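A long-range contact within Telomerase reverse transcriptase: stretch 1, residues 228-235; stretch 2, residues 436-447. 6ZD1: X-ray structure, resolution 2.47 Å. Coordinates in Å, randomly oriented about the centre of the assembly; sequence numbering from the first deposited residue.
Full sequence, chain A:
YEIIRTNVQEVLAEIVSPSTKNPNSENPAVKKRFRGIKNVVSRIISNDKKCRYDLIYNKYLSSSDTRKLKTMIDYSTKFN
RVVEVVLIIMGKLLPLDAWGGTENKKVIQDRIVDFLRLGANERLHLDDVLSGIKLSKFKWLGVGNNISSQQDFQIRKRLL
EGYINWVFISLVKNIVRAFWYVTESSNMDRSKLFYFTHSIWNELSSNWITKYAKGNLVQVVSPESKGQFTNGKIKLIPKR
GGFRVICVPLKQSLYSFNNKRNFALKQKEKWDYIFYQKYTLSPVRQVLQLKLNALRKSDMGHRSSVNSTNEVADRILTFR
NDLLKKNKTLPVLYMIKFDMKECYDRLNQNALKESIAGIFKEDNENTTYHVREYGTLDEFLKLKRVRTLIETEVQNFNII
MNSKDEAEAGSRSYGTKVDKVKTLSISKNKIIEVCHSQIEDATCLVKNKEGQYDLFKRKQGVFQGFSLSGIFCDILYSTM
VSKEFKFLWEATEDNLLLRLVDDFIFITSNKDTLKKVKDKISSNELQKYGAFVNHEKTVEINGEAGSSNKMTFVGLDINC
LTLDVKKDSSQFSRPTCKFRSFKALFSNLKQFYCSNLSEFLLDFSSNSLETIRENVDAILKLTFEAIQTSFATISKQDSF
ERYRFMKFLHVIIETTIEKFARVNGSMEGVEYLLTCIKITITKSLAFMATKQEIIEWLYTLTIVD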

ATOM      1  N   GLN A 228      15.968 -19.944  -5.569  1.00107.36           N
ATOM      2  CA  GLN A 228      16.549 -18.685  -5.113  1.00109.56           C
ATOM      3  C   GLN A 228      15.514 -17.566  -5.078  1.00112.30           C
ATOM      4  O   GLN A 228      15.524 -16.731  -4.166  1.00110.83           O
ATOM      5  CB  GLN A 228      17.728 -18.311  -6.011  1.00111.50           C
ATOM      6  CG  GLN A 228      18.827 -19.368  -6.040  1.00120.08           C
ATOM      7  CD  GLN A 228      19.826 -19.153  -7.160  1.00136.67           C
ATOM      8  OE1 GLN A 228      19.494 -18.600  -8.210  1.00146.39           O
ATOM      9  NE2 GLN A 228      21.061 -19.593  -6.943  1.00139.51           N
ATOM     10  N   PHE A 229      14.611 -17.532  -6.060  1.00109.10           N
ATOM     11  CA  PHE A 229      13.691 -16.412  -6.225  1.00 99.08           C
ATOM     12  C   PHE A 229      12.232 -16.838  -6.119  1.00 94.99           C
ATOM     13  O   PHE A 229      11.344 -16.121  -6.590  1.00 96.17           O
ATOM     14  CB  PHE A 229      13.945 -15.724  -7.565  1.00104.14           C
ATOM     15  CG  PHE A 229      15.382 -15.356  -7.787  1.00104.18           C
ATOM     16  CD1 PHE A 229      16.091 -14.675  -6.810  1.00 98.42           C
ATOM     17  CD2 PHE A 229      16.031 -15.708  -8.961  1.00 99.78           C
ATOM     18  CE1 PHE A 229      17.415 -14.339  -7.004  1.00 96.95           C
ATOM     19  CE2 PHE A 229      17.355 -15.375  -9.163  1.00 98.70           C
ATOM     20  CZ  PHE A 229      18.049 -14.690  -8.182  1.00 98.42           C
ATOM     21  N   THR A 230      11.964 -17.986  -5.500  1.00 84.49           N
ATOM     22  CA  THR A 230      10.602 -18.464  -5.309  1.00 83.15           C
ATOM     23  C   THR A 230      10.257 -18.664  -3.840  1.00 78.72           C
ATOM     24  O   THR A 230       9.195 -19.223  -3.535  1.00 75.69           O
ATOM     25  CB  THR A 230      10.384 -19.769  -6.080  1.00 85.98           C
ATOM     26  OG1 THR A 230      11.433 -20.695  -5.766  1.00 85.15           O
ATOM     27  CG2 THR A 230      10.375 -19.500  -7.578  1.00 81.87           C
ATOM     28  N   ASN A 231      11.118 -18.230  -2.928  1.00 73.59           N
ATOM     29  CA  ASN A 231      10.865 -18.345  -1.501  1.00 71.20           C
ATOM     30  C   ASN A 231      10.257 -17.053  -0.974  1.00 70.91           C
ATOM     31  O   ASN A 231      10.528 -15.963  -1.483  1.00 82.49           O
ATOM     32  CB  ASN A 231      12.149 -18.666  -0.733  1.00 86.19           C
ATOM     33  CG  ASN A 231      12.769 -19.983  -1.155  1.00 88.54           C
ATOM     34  OD1 ASN A 231      13.991 -20.109  -1.227  1.00103.76           O
ATOM     35  ND2 ASN A 231      11.931 -20.971  -1.444  1.00 83.38           N
ATOM     36  N   GLY A 232       9.424 -17.190   0.052  1.00 67.84           N
ATOM     37  CA  GLY A 232       8.829 -16.036   0.696  1.00 66.09           C
ATOM     38  C   GLY A 232       8.598 -16.313   2.164  1.00 65.16           C
ATOM     39  O   GLY A 232       8.545 -17.467   2.599  1.00 67.31           O
ATOM     40  N   LYS A 233       8.475 -15.234   2.931  1.00 72.07           N
ATOM     41  CA  LYS A 233       8.158 -15.318   4.348  1.00 76.07           C
ATOM     42  C   LYS A 233       6.737 -14.821   4.574  1.00 78.00           C
ATOM     43  O   LYS A 233       6.307 -13.836   3.963  1.00 64.24           O
ATOM     44  CB  LYS A 233       9.148 -14.512   5.196  1.00 81.84           C
ATOM     45  CG  LYS A 233       9.065 -14.820   6.688  1.00 85.11           C
ATOM     46  CD  LYS A 233      10.401 -14.602   7.390  1.00 89.14           C
ATOM     47  CE  LYS A 233      10.841 -13.147   7.327  1.00 97.45           C
ATOM     48  NZ  LYS A 233      12.138 -12.928   8.027  1.00103.28           N
ATOM     49  N   ILE A 234       6.012 -15.517   5.438  1.00 72.49           N
ATOM     50  CA  ILE A 234       4.599 -15.238   5.659  1.00 66.40           C
ATOM     51  C   ILE A 234       4.440 -13.979   6.500  1.00 75.70           C
ATOM     52  O   ILE A 234       5.029 -13.855   7.581  1.00 75.52           O
ATOM     53  CB  ILE A 234       3.910 -16.435   6.326  1.00 66.79           C
ATOM     54  CG1 ILE A 234       4.011 -17.665   5.431  1.00 71.27           C
ATOM     55  CG2 ILE A 234       2.456 -16.112   6.619  1.00 84.22           C
ATOM     56  CD1 ILE A 234       3.307 -18.862   6.001  1.00 88.30           C
ATOM     57  N   LYS A 235       3.628 -13.048   6.007  1.00 71.51           N
ATOM     58  CA  LYS A 235       3.227 -11.850   6.732  1.00 66.56           C
ATOM     59  C   LYS A 235       1.721 -11.898   6.953  1.00 72.06           C
ATOM     60  O   LYS A 235       0.966 -12.270   6.050  1.00 75.37           O
ATOM     61  CB  LYS A 235       3.615 -10.581   5.963  1.00 64.72           C
ATOM     62  CG  LYS A 235       3.809  -9.358   6.841  1.00 68.18           C
ATOM     63  CD  LYS A 235       4.393  -8.195   6.052  1.00 74.75           C
ATOM     64  CE  LYS A 235       3.302  -7.288   5.503  1.00 88.74           C
ATOM     65  NZ  LYS A 235       2.602  -6.543   6.592  1.00 89.27           N
ATOM     66  N   HIS A 436       5.206 -20.175 -15.040  1.00 69.82           N
ATOM     67  CA  HIS A 436       5.054 -21.508 -14.464  1.00 63.36           C
ATOM     68  C   HIS A 436       5.887 -21.662 -13.201  1.00 64.58           C
ATOM     69  O   HIS A 436       5.431 -22.256 -12.219  1.00 62.78           O
ATOM     70  CB  HIS A 436       5.435 -22.577 -15.485  1.00 60.85           C
ATOM     71  CG  HIS A 436       4.422 -22.760 -16.570  1.00 63.74           C
ATOM     72  ND1 HIS A 436       4.357 -23.898 -17.344  1.00 75.79           N
ATOM     73  CD2 HIS A 436       3.432 -21.948 -17.010  1.00 69.92           C
ATOM     74  CE1 HIS A 436       3.372 -23.779 -18.216  1.00 62.79           C
ATOM     75  NE2 HIS A 436       2.795 -22.605 -18.036  1.00 61.93           N
ATOM     76  N   SER A 437       7.114 -21.134 -13.209  1.00 63.33           N
ATOM     77  CA  SER A 437       7.961 -21.233 -12.025  1.00 64.04           C
ATOM     78  C   SER A 437       7.341 -20.505 -10.837  1.00 68.83           C
ATOM     79  O   SER A 437       7.369 -21.011  -9.709  1.00 68.83           O
ATOM     80  CB  SER A 437       9.352 -20.679 -12.328  1.00 64.51           C
ATOM     81  OG  SER A 437      10.157 -20.670 -11.163  1.00 74.14           O
ATOM     82  N   GLN A 438       6.766 -19.323 -11.070  1.00 64.08           N
ATOM     83  CA  GLN A 438       6.122 -18.591  -9.983  1.00 68.98           C
ATOM     84  C   GLN A 438       4.885 -19.324  -9.478  1.00 65.50           C
ATOM     85  O   GLN A 438       4.605 -19.325  -8.274  1.00 69.76           O
ATOM     86  CB  GLN A 438       5.754 -17.180 -10.441  1.00 69.66           C
ATOM     87  CG  GLN A 438       6.945 -16.278 -10.732  1.00 74.95           C
ATOM     88  CD  GLN A 438       7.522 -15.638  -9.484  1.00 79.21           C
ATOM     89  OE1 GLN A 438       6.805 -14.999  -8.714  1.00 83.57           O
ATOM     90  NE2 GLN A 438       8.826 -15.802  -9.281  1.00 78.10           N
ATOM     91  N   ILE A 439       4.129 -19.948 -10.381  1.00 56.66           N
ATOM     92  CA  ILE A 439       2.921 -20.657  -9.970  1.00 54.72           C
ATOM     93  C   ILE A 439       3.278 -21.945  -9.240  1.00 61.57           C
ATOM     94  O   ILE A 439       2.769 -22.221  -8.148  1.00 61.16           O
ATOM     95  CB  ILE A 439       2.029 -20.949 -11.189  1.00 60.64           C
ATOM     96  CG1 ILE A 439       1.543 -19.656 -11.839  1.00 60.47           C
ATOM     97  CG2 ILE A 439       0.851 -21.824 -10.786  1.00 52.52           C
ATOM     98  CD1 ILE A 439       1.078 -19.849 -13.268  1.00 53.51           C
ATOM     99  N   GLU A 440       4.166 -22.745  -9.827  1.00 66.86           N
ATOM    100  CA  GLU A 440       4.369 -24.112  -9.363  1.00 69.55           C
ATOM    101  C   GLU A 440       5.454 -24.247  -8.303  1.00 71.83           C
ATOM    102  O   GLU A 440       5.432 -25.221  -7.544  1.00 71.89           O
ATOM    103  CB  GLU A 440       4.704 -25.018 -10.552  1.00 63.87           C
ATOM    104  CG  GLU A 440       3.686 -24.938 -11.682  1.00 71.42           C
ATOM    105  CD  GLU A 440       4.091 -25.731 -12.913  1.00 81.64           C
ATOM    106  OE1 GLU A 440       3.182 -26.192 -13.642  1.00 57.41           O
ATOM    107  OE2 GLU A 440       5.310 -25.887 -13.154  1.00 79.01           O
ATOM    108  N   ASP A 441       6.385 -23.296  -8.209  1.00 65.73           N
ATOM    109  CA  ASP A 441       7.511 -23.415  -7.293  1.00 62.77           C
ATOM    110  C   ASP A 441       7.471 -22.401  -6.158  1.00 74.43           C
ATOM    111  O   ASP A 441       8.449 -22.288  -5.414  1.00 83.99           O
ATOM    112  CB  ASP A 441       8.837 -23.284  -8.047  1.00 75.71           C
ATOM    113  CG  ASP A 441       8.961 -24.273  -9.189  1.00 75.57           C
ATOM    114  OD1 ASP A 441       9.044 -23.827 -10.351  1.00 89.81           O
ATOM    115  OD2 ASP A 441       8.968 -25.494  -8.926  1.00 92.19           O
ATOM    116  N   ALA A 442       6.378 -21.661  -6.004  1.00 79.30           N
ATOM    117  CA  ALA A 442       6.282 -20.706  -4.909  1.00 68.93           C
ATOM    118  C   ALA A 442       6.235 -21.454  -3.582  1.00 61.58           C
ATOM    119  O   ALA A 442       5.384 -22.329  -3.383  1.00 76.29           O
ATOM    120  CB  ALA A 442       5.050 -19.819  -5.075  1.00 61.06           C
ATOM    121  N   THR A 443       7.165 -21.133  -2.687  1.00 63.21           N
ATOM    122  CA  THR A 443       7.223 -21.720  -1.357  1.00 71.00           C
ATOM    123  C   THR A 443       7.281 -20.609  -0.319  1.00 65.42           C
ATOM    124  O   THR A 443       7.686 -19.480  -0.608  1.00 73.64           O
ATOM    125  CB  THR A 443       8.436 -22.652  -1.189  1.00 77.75           C
ATOM    126  OG1 THR A 443       9.646 -21.920  -1.420  1.00 86.22           O
ATOM    127  CG2 THR A 443       8.357 -23.816  -2.164  1.00 63.95           C
ATOM    128  N   CYS A 444       6.871 -20.943   0.904  1.00 67.06           N
ATOM    129  CA  CYS A 444       6.892 -20.002   2.013  1.00 65.21           C
ATOM    130  C   CYS A 444       7.562 -20.638   3.222  1.00 70.13           C
ATOM    131  O   CYS A 444       7.570 -21.863   3.382  1.00 65.25           O
ATOM    132  CB  CYS A 444       5.482 -19.519   2.396  1.00 72.52           C
ATOM    133  SG  CYS A 444       4.474 -20.715   3.288  1.00 83.53           S
ATOM    134  N   LEU A 445       8.151 -19.787   4.054  1.00 68.36           N
ATOM    135  CA  LEU A 445       8.786 -20.200   5.296  1.00 69.59           C
ATOM    136  C   LEU A 445       7.845 -19.909   6.457  1.00 68.99           C
ATOM    137  O   LEU A 445       7.229 -18.839   6.508  1.00 74.81           O
ATOM    138  CB  LEU A 445      10.116 -19.474   5.502  1.00 70.88           C
ATOM    139  CG  LEU A 445      11.307 -19.913   4.648  1.00 72.60           C
ATOM    140  CD1 LEU A 445      11.212 -19.395   3.218  1.00 72.48           C
ATOM    141  CD2 LEU A 445      12.603 -19.465   5.298  1.00 80.77           C
ATOM    142  N   VAL A 446       7.719 -20.863   7.370  1.00 68.40           N
ATOM    143  CA  VAL A 446       6.887 -20.701   8.556  1.00 87.68           C
ATOM    144  C   VAL A 446       7.769 -20.874   9.785  1.00100.40           C
ATOM    145  O   VAL A 446       8.671 -21.720   9.803  1.00103.11           O
ATOM    146  CB  VAL A 446       5.694 -21.687   8.573  1.00 93.05           C
ATOM    147  CG1 VAL A 446       5.041 -21.756   7.198  1.00 82.31           C
ATOM    148  CG2 VAL A 446       6.117 -23.073   9.037  1.00 91.59           C
ATOM    149  N   LYS A 447       7.540 -20.031  10.791  1.00100.46           N
ATOM    150  CA  LYS A 447       8.221 -20.207  12.065  1.00101.90           C
ATOM    151  C   LYS A 447       7.765 -21.515  12.697  1.00104.34           C
ATOM    152  O   LYS A 447       6.574 -21.834  12.709  1.00106.50           O
ATOM    153  CB  LYS A 447       7.930 -19.024  12.987  1.00109.46           C
ATOM    154  CG  LYS A 447       9.155 -18.438  13.669  1.00110.03           C
ATOM    155  CD  LYS A 447       8.866 -17.038  14.188  1.00115.68           C
ATOM    156  CE  LYS A 447      10.052 -16.460  14.944  1.00107.46           C
ATOM    157  NZ  LYS A 447       9.767 -15.090  15.459  1.00110.10           N
TER

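This is a short parallel strand pairing, held mainly by backbone hydrogen bonds and closed at one end by the tail of a helix and at the other by a small apolar cluster, between two segments more than 200 residues apart in the chain.

The register is simple: Asn 231 lies beside Thr 443, Gly 232 beside Cys 444 and Lys 233 beside Leu 445, with Asn 231 CA 5.0 Å from Thr 443 CA, Gly 232 CA 4.6 Å from Cys 444 CA and Lys 233 CA 5.0 Å from Leu 445 CA. The bonds follow the parallel pattern, in which one residue reaches to both sides of its partner. Thr 443 N donates to Thr 230 O at 2.9 Å and almost straight, with an angle of 176° at the hydrogen. Two residues on, Leu 445 N donates to Gly 232 O at 2.8 Å and 149°. The return bond between them, Gly 232 N to Thr 443 O, is equally short at 2.9 Å but weak, because its angle of 123° turns the hydrogen well off the acceptor. Length alone would have ranked it with the others. The strand axes run at 44° to each other, so the strands are far from exactly parallel.

The carbonyls also draw on neighbouring CA-H groups. Gly 232 O, besides accepting from Leu 445 N, lies 3.1 Å from Cys 444 CA, and Thr 230 O is 3.5 Å from Ala 442 CA. Thr 230 O takes in addition a weak hydrogen bond from Thr 443 OG1 at 3.5 Å, so the side chain of Thr 443 supplements the bond made by its own backbone.

Thr 230 is the most covered residue of the contact. Its CA-to-CB bond points toward the other stretch, where the helix is ending: Asp 441, the first residue to leave helical geometry, still has its N bonded to Ser 437 O at 2.9 Å. Asp 441 O lies 3.2 Å from Thr 230 CB, while Thr 230 CG2 packs 3.8 Å from Ser 437 OG. A compact branched side chain thus fits against the end of the helix, while its own carbonyl accepts the bond from Thr 443 N.

Asn 231, Thr 443, Lys 233 and Leu 445 direct their side chains to one face of the sheet. There Leu 445 CD1 lies 4.1 Å from Asn 231 CB, an apolar contact to the aliphatic base of a polar residue; no other residue of the second stretch is covered as much as Leu 445. The face bearing Cys 444 is different, since Gly 232 brings no side chain to it.

Further along, Ile 234 supplies the apolar end. Its CA-to-CB bond points sideways, yet with chi1 m and chi2 t the chain extends back to the partner strand, placing CD1 3.5 Å from Cys 444 SG and 3.6 Å from Val 446 CG1. The rule to read here is economical: backbone bonds set the register, a threonine fits the helix end, and one extended isoleucine reaches both Cys 444, the register partner of the glycine, and Val 446 two residues on.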